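Local coordinates for L-ornithine N(5)-monooxygenase (Pseudomonas aeruginosa, PDB 3S5W), which catalyses the FAD- and NADPH-dependent hydroxylation of L-ornithine to N(5)-hydroxyornithine, the first step in making the hydroxamate siderophore pyoverdin, at residues 70-82 and 206-218. Sequence-based numbering, arbitrary orientation.
Sequences YRWHGNTLVSQSE and RVFHHSQYLEHMA. With FAD (flavin-adenine dinucleotide), chain C.
N75 lies over the N-terminal turn of helix 213-217, with its CB against the backbone O of S211 (3.3 Å) and its amide beside CB of E215. The contact joins a loop of the FAD-binding part of this two-dinucleotide-fold flavoprotein monooxygenase to the edge of its NADPH-binding domain. Strand 207-209 is an edge strand of the five-stranded parallel sheet of that domain, and helix 213-217 follows it.

N75 is gripped from three directions. Its backbone O accepts from L214 N at 3.0 Å. The CG of N75 is anti to its carbonyl carbon (chi1 -70°), which carries the amide toward the helix start. There ND2 donates to OE1 of Q212, the N-cap residue, at 3.2 Å. The two amides stand 75° apart, and ND2 sits above the carbonyl plane of Q212. OD1 accepts from R71 NH2 within the loop, so each end of the amide has a partner, which limits its rotation, although R71 NH2 approaches OD1 from above the carbonyl plane.

The contact continues along the loop. L214 CD1 lies against the backbone oxygens of G74 and L77. The apolar packing is that of V78 CG1 on Y213 CE1 at 3.5 Å, the two side chains crossing at about a right angle. The hydroxyl of Y213 bonds to D245 of helix 237-249, which the NADP-binding S238 also belongs to.

T76 links the contact to the flavin. CG2 approaches the H210 ring obliquely, 3.6 Å from CE1, and the H210 side chain in turn touches S238. On its other branch OG1 donates to H73 O. T76 OG1 also lies 3.4 Å from the methyl C7M of FAD. The second flavin methyl, C8M, lies over the centre of one face of the H73 ring, 3.6 Å above its plane.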
# COMPACT_ATOMS: atom_id res chain seq x y z
N TYR A 70 -13.96 -7.02 0.38
CA TYR A 70 -12.51 -6.78 0.21
C TYR A 70 -12.08 -6.52 -1.24
O TYR A 70 -12.38 -7.30 -2.14
CB TYR A 70 -11.67 -7.93 0.78
CG TYR A 70 -10.20 -7.67 0.52
CD1 TYR A 70 -9.56 -8.24 -0.58
CD2 TYR A 70 -9.47 -6.78 1.34
CE1 TYR A 70 -8.22 -7.95 -0.85
CE2 TYR A 70 -8.13 -6.51 1.08
CZ TYR A 70 -7.52 -7.08 -0.03
OH TYR A 70 -6.21 -6.78 -0.28
N ARG A 71 -11.38 -5.40 -1.44
CA ARG A 71 -10.67 -5.15 -2.70
C ARG A 71 -9.27 -4.65 -2.36
O ARG A 71 -9.05 -4.00 -1.34
CB ARG A 71 -11.41 -4.13 -3.57
CG ARG A 71 -12.79 -4.60 -4.08
CD ARG A 71 -13.37 -3.61 -5.10
NE ARG A 71 -13.70 -2.33 -4.46
CZ ARG A 71 -13.74 -1.16 -5.09
NH1 ARG A 71 -13.47 -1.06 -6.39
NH2 ARG A 71 -14.05 -0.07 -4.42
N TRP A 72 -8.32 -4.98 -3.23
CA TRP A 72 -6.92 -4.57 -3.06
C TRP A 72 -6.78 -3.20 -3.71
O TRP A 72 -6.68 -3.11 -4.94
CB TRP A 72 -6.01 -5.62 -3.72
CG TRP A 72 -4.52 -5.33 -3.63
CD1 TRP A 72 -3.79 -5.06 -2.50
CD2 TRP A 72 -3.58 -5.32 -4.73
NE1 TRP A 72 -2.45 -4.86 -2.83
CE2 TRP A 72 -2.30 -5.01 -4.19
CE3 TRP A 72 -3.71 -5.52 -6.11
CZ2 TRP A 72 -1.16 -4.91 -4.99
CZ3 TRP A 72 -2.57 -5.40 -6.92
CH2 TRP A 72 -1.31 -5.11 -6.35
N HIS A 73 -6.82 -2.13 -2.89
CA HIS A 73 -6.80 -0.73 -3.36
C HIS A 73 -7.81 -0.52 -4.46
O HIS A 73 -7.48 -0.07 -5.59
CB HIS A 73 -5.37 -0.31 -3.82
CG HIS A 73 -4.32 -0.71 -2.85
ND1 HIS A 73 -4.23 -0.15 -1.59
CD2 HIS A 73 -3.34 -1.64 -2.91
CE1 HIS A 73 -3.25 -0.73 -0.92
NE2 HIS A 73 -2.69 -1.64 -1.70
N GLY A 74 -9.07 -0.88 -4.16
CA GLY A 74 -10.05 -1.09 -5.22
C GLY A 74 -10.37 0.18 -5.97
O GLY A 74 -10.68 0.13 -7.16
N ASN A 75 -10.28 1.33 -5.29
CA ASN A 75 -10.56 2.60 -5.97
C ASN A 75 -9.42 3.11 -6.88
O ASN A 75 -9.55 4.16 -7.52
CB ASN A 75 -11.10 3.66 -5.00
CG ASN A 75 -12.52 3.34 -4.51
OD1 ASN A 75 -13.31 2.78 -5.27
ND2 ASN A 75 -12.83 3.66 -3.27
N THR A 76 -8.35 2.33 -6.99
CA THR A 76 -7.25 2.66 -7.92
C THR A 76 -7.21 1.72 -9.12
O THR A 76 -6.30 1.84 -9.96
CB THR A 76 -5.87 2.63 -7.24
OG1 THR A 76 -5.49 1.27 -6.89
CG2 THR A 76 -5.82 3.55 -6.01
N LEU A 77 -8.18 0.80 -9.20
CA LEU A 77 -8.11 -0.27 -10.22
C LEU A 77 -8.65 0.22 -11.56
O LEU A 77 -9.70 -0.24 -12.06
CB LEU A 77 -8.81 -1.55 -9.74
CG LEU A 77 -8.20 -2.20 -8.49
CD1 LEU A 77 -9.08 -3.35 -7.92
CD2 LEU A 77 -6.79 -2.73 -8.82
N VAL A 78 -7.93 1.17 -12.15
CA VAL A 78 -8.32 1.72 -13.44
C VAL A 78 -7.92 0.73 -14.53
O VAL A 78 -7.11 -0.19 -14.30
CB VAL A 78 -7.71 3.14 -13.72
CG1 VAL A 78 -8.17 4.13 -12.65
CG2 VAL A 78 -6.18 3.09 -13.74
N SER A 79 -8.49 0.94 -15.71
CA SER A 79 -8.28 0.05 -16.86
C SER A 79 -6.77 -0.16 -17.15
O SER A 79 -6.33 -1.29 -17.34
CB SER A 79 -9.07 0.59 -18.06
OG SER A 79 -8.69 -0.09 -19.22
N GLN A 80 -5.99 0.93 -17.19
CA GLN A 80 -4.51 0.81 -17.28
C GLN A 80 -3.83 0.86 -15.90
O GLN A 80 -3.43 1.95 -15.39
CB GLN A 80 -3.87 1.83 -18.26
CG GLN A 80 -2.30 1.82 -18.31
CD GLN A 80 -1.73 0.48 -18.82
OE1 GLN A 80 -2.18 -0.05 -19.84
NE2 GLN A 80 -0.74 -0.07 -18.10
N SER A 81 -3.72 -0.33 -15.30
CA SER A 81 -3.03 -0.46 -14.03
C SER A 81 -2.39 -1.84 -13.99
O SER A 81 -3.01 -2.82 -13.60
CB SER A 81 -3.98 -0.20 -12.85
OG SER A 81 -5.15 -1.00 -12.90
N GLU A 82 -1.16 -1.89 -14.48
CA GLU A 82 -0.34 -3.09 -14.52
C GLU A 82 0.36 -3.30 -13.17
O GLU A 82 0.85 -2.35 -12.57
CB GLU A 82 0.71 -2.92 -15.62
CG GLU A 82 1.33 -4.22 -16.10
CD GLU A 82 2.21 -4.00 -17.34
OE1 GLU A 82 3.34 -3.48 -17.22
OE2 GLU A 82 1.73 -4.36 -18.44
N ARG A 206 -14.37 18.11 -4.35
CA ARG A 206 -13.57 18.43 -5.55
C ARG A 206 -12.06 18.11 -5.43
O ARG A 206 -11.34 18.13 -6.42
CB ARG A 206 -13.76 19.92 -5.91
CG ARG A 206 -15.22 20.20 -6.29
CD ARG A 206 -15.49 21.67 -6.46
NE ARG A 206 -15.30 22.43 -5.22
CZ ARG A 206 -15.53 23.74 -5.13
NH1 ARG A 206 -16.00 24.40 -6.19
NH2 ARG A 206 -15.30 24.38 -3.99
N VAL A 207 -11.60 17.87 -4.20
CA VAL A 207 -10.21 17.53 -3.92
C VAL A 207 -10.18 16.16 -3.29
O VAL A 207 -10.85 15.91 -2.29
CB VAL A 207 -9.54 18.58 -2.97
CG1 VAL A 207 -8.07 18.22 -2.69
CG2 VAL A 207 -9.63 19.98 -3.58
N PHE A 208 -9.43 15.25 -3.89
CA PHE A 208 -9.39 13.88 -3.36
C PHE A 208 -8.09 13.21 -3.66
O PHE A 208 -7.46 13.52 -4.67
CB PHE A 208 -10.57 13.03 -3.90
CG PHE A 208 -10.71 13.01 -5.40
CD1 PHE A 208 -11.43 14.01 -6.06
CD2 PHE A 208 -10.16 11.99 -6.14
CE1 PHE A 208 -11.59 13.97 -7.45
CE2 PHE A 208 -10.32 11.95 -7.53
CZ PHE A 208 -11.04 12.92 -8.18
N HIS A 209 -7.69 12.31 -2.78
CA HIS A 209 -6.45 11.55 -2.94
C HIS A 209 -6.68 10.43 -3.96
O HIS A 209 -7.82 9.91 -4.10
CB HIS A 209 -5.96 11.01 -1.58
CG HIS A 209 -4.68 10.24 -1.64
ND1 HIS A 209 -3.43 10.83 -1.48
CD2 HIS A 209 -4.44 8.93 -1.81
CE1 HIS A 209 -2.49 9.90 -1.55
NE2 HIS A 209 -3.08 8.74 -1.73
N HIS A 210 -5.62 10.10 -4.70
CA HIS A 210 -5.70 9.09 -5.75
C HIS A 210 -6.28 7.76 -5.23
O HIS A 210 -6.91 7.03 -6.00
CB HIS A 210 -4.33 8.85 -6.38
CG HIS A 210 -4.32 7.76 -7.41
ND1 HIS A 210 -3.83 6.50 -7.14
CD2 HIS A 210 -4.73 7.74 -8.70
CE1 HIS A 210 -3.94 5.75 -8.23
NE2 HIS A 210 -4.49 6.48 -9.18
N SER A 211 -6.04 7.44 -3.95
CA SER A 211 -6.59 6.22 -3.32
C SER A 211 -8.13 6.15 -3.42
O SER A 211 -8.69 5.06 -3.29
CB SER A 211 -6.15 6.10 -1.85
OG SER A 211 -6.66 7.23 -1.11
N GLN A 212 -8.80 7.28 -3.65
CA GLN A 212 -10.27 7.32 -3.83
C GLN A 212 -10.71 7.64 -5.27
O GLN A 212 -11.85 8.03 -5.51
CB GLN A 212 -10.89 8.31 -2.82
CG GLN A 212 -10.80 7.76 -1.40
CD GLN A 212 -11.72 6.55 -1.18
OE1 GLN A 212 -11.25 5.42 -1.14
NE2 GLN A 212 -13.04 6.80 -1.10
N TYR A 213 -9.80 7.44 -6.23
CA TYR A 213 -10.02 7.94 -7.60
C TYR A 213 -11.37 7.49 -8.20
O TYR A 213 -12.17 8.31 -8.66
CB TYR A 213 -8.84 7.48 -8.48
CG TYR A 213 -8.97 7.84 -9.93
CD1 TYR A 213 -9.58 6.95 -10.84
CD2 TYR A 213 -8.49 9.07 -10.41
CE1 TYR A 213 -9.71 7.28 -12.21
CE2 TYR A 213 -8.61 9.41 -11.78
CZ TYR A 213 -9.21 8.50 -12.67
OH TYR A 213 -9.35 8.81 -13.99
N LEU A 214 -11.62 6.18 -8.19
CA LEU A 214 -12.80 5.63 -8.88
C LEU A 214 -14.11 6.06 -8.24
O LEU A 214 -15.12 6.26 -8.92
CB LEU A 214 -12.69 4.10 -8.99
CG LEU A 214 -11.83 3.58 -10.16
CD1 LEU A 214 -11.70 2.06 -10.10
CD2 LEU A 214 -12.34 4.03 -11.53
N GLU A 215 -14.06 6.28 -6.93
CA GLU A 215 -15.23 6.75 -6.17
C GLU A 215 -15.67 8.16 -6.58
O GLU A 215 -16.87 8.44 -6.67
CB GLU A 215 -14.93 6.68 -4.66
CG GLU A 215 -16.09 7.14 -3.77
CD GLU A 215 -17.15 6.05 -3.59
OE1 GLU A 215 -17.33 5.20 -4.51
OE2 GLU A 215 -17.79 6.02 -2.51
N HIS A 216 -14.71 9.04 -6.86
CA HIS A 216 -15.01 10.42 -7.23
C HIS A 216 -15.20 10.61 -8.70
O HIS A 216 -15.94 11.50 -9.10
CB HIS A 216 -13.92 11.36 -6.76
CG HIS A 216 -13.94 11.60 -5.30
ND1 HIS A 216 -13.29 10.77 -4.41
CD2 HIS A 216 -14.56 12.55 -4.56
CE1 HIS A 216 -13.51 11.20 -3.18
NE2 HIS A 216 -14.26 12.29 -3.24
N MET A 217 -14.52 9.79 -9.52
CA MET A 217 -14.68 9.90 -10.95
C MET A 217 -15.99 9.28 -11.47
O MET A 217 -16.44 9.60 -12.57
CB MET A 217 -13.45 9.36 -11.68
CG MET A 217 -12.18 10.20 -11.44
SD MET A 217 -12.30 11.98 -11.86
CE MET A 217 -12.72 11.90 -13.60
N ALA A 218 -16.64 8.44 -10.65
CA ALA A 218 -17.90 7.76 -11.07
C ALA A 218 -19.09 8.71 -11.24
O ALA A 218 -19.24 9.69 -10.49
CB ALA A 218 -18.24 6.60 -10.12
PA FAD C . -2.79 -3.26 2.53
O1A FAD C . -2.83 -1.78 2.46
O2A FAD C . -2.90 -3.99 1.19
O5B FAD C . -3.99 -3.80 3.49
C5B FAD C . -4.25 -3.14 4.71
C4B FAD C . -5.64 -3.60 5.10
O4B FAD C . -5.90 -3.09 6.38
C3B FAD C . -6.69 -3.01 4.17
O3B FAD C . -7.44 -4.04 3.57
C2B FAD C . -7.55 -2.12 5.08
O2B FAD C . -8.94 -2.27 4.81
C1B FAD C . -7.26 -2.69 6.44
N9A FAD C . -7.32 -1.75 7.55
C8A FAD C . -6.68 -0.52 7.67
N7A FAD C . -6.96 -0.03 8.91
C5A FAD C . -7.74 -0.94 9.56
C6A FAD C . -8.31 -0.95 10.84
N6A FAD C . -7.93 -0.05 11.76
N1A FAD C . -9.08 -2.05 11.20
C2A FAD C . -9.29 -3.12 10.36
N3A FAD C . -8.72 -3.12 9.09
C4A FAD C . -7.96 -2.03 8.71
N1 FAD C . 3.19 -3.49 -4.25
C2 FAD C . 3.80 -4.34 -5.16
O2 FAD C . 4.66 -5.12 -4.79
N3 FAD C . 3.45 -4.32 -6.49
C4 FAD C . 2.48 -3.46 -6.96
O4 FAD C . 2.16 -3.51 -8.16
C4X FAD C . 1.86 -2.59 -6.05
N5 FAD C . 0.89 -1.70 -6.49
C5X FAD C . 0.30 -0.83 -5.59
C6 FAD C . -0.68 0.07 -6.05
C7 FAD C . -1.30 0.95 -5.18
C7M FAD C . -2.33 1.89 -5.74
C8 FAD C . -0.91 0.97 -3.84
C8M FAD C . -1.53 1.90 -2.84
C9 FAD C . 0.06 0.09 -3.37
C9A FAD C . 0.67 -0.83 -4.24
N10 FAD C . 1.65 -1.73 -3.79
C10 FAD C . 2.25 -2.58 -4.70
C1' FAD C . 2.13 -1.74 -2.37
C2' FAD C . 1.12 -2.34 -1.36
O2' FAD C . 1.45 -1.70 -0.13
C3' FAD C . 1.34 -3.84 -1.25
O3' FAD C . 1.19 -4.50 -2.52
C4' FAD C . 0.33 -4.50 -0.28
O4' FAD C . -0.99 -4.06 -0.60
C5' FAD C . 0.65 -4.30 1.23
O5' FAD C . -0.13 -5.23 1.95
P FAD C . -0.65 -4.97 3.46
O1P FAD C . -1.57 -6.13 3.76
O2P FAD C . 0.58 -4.80 4.31
O3P FAD C . -1.46 -3.61 3.35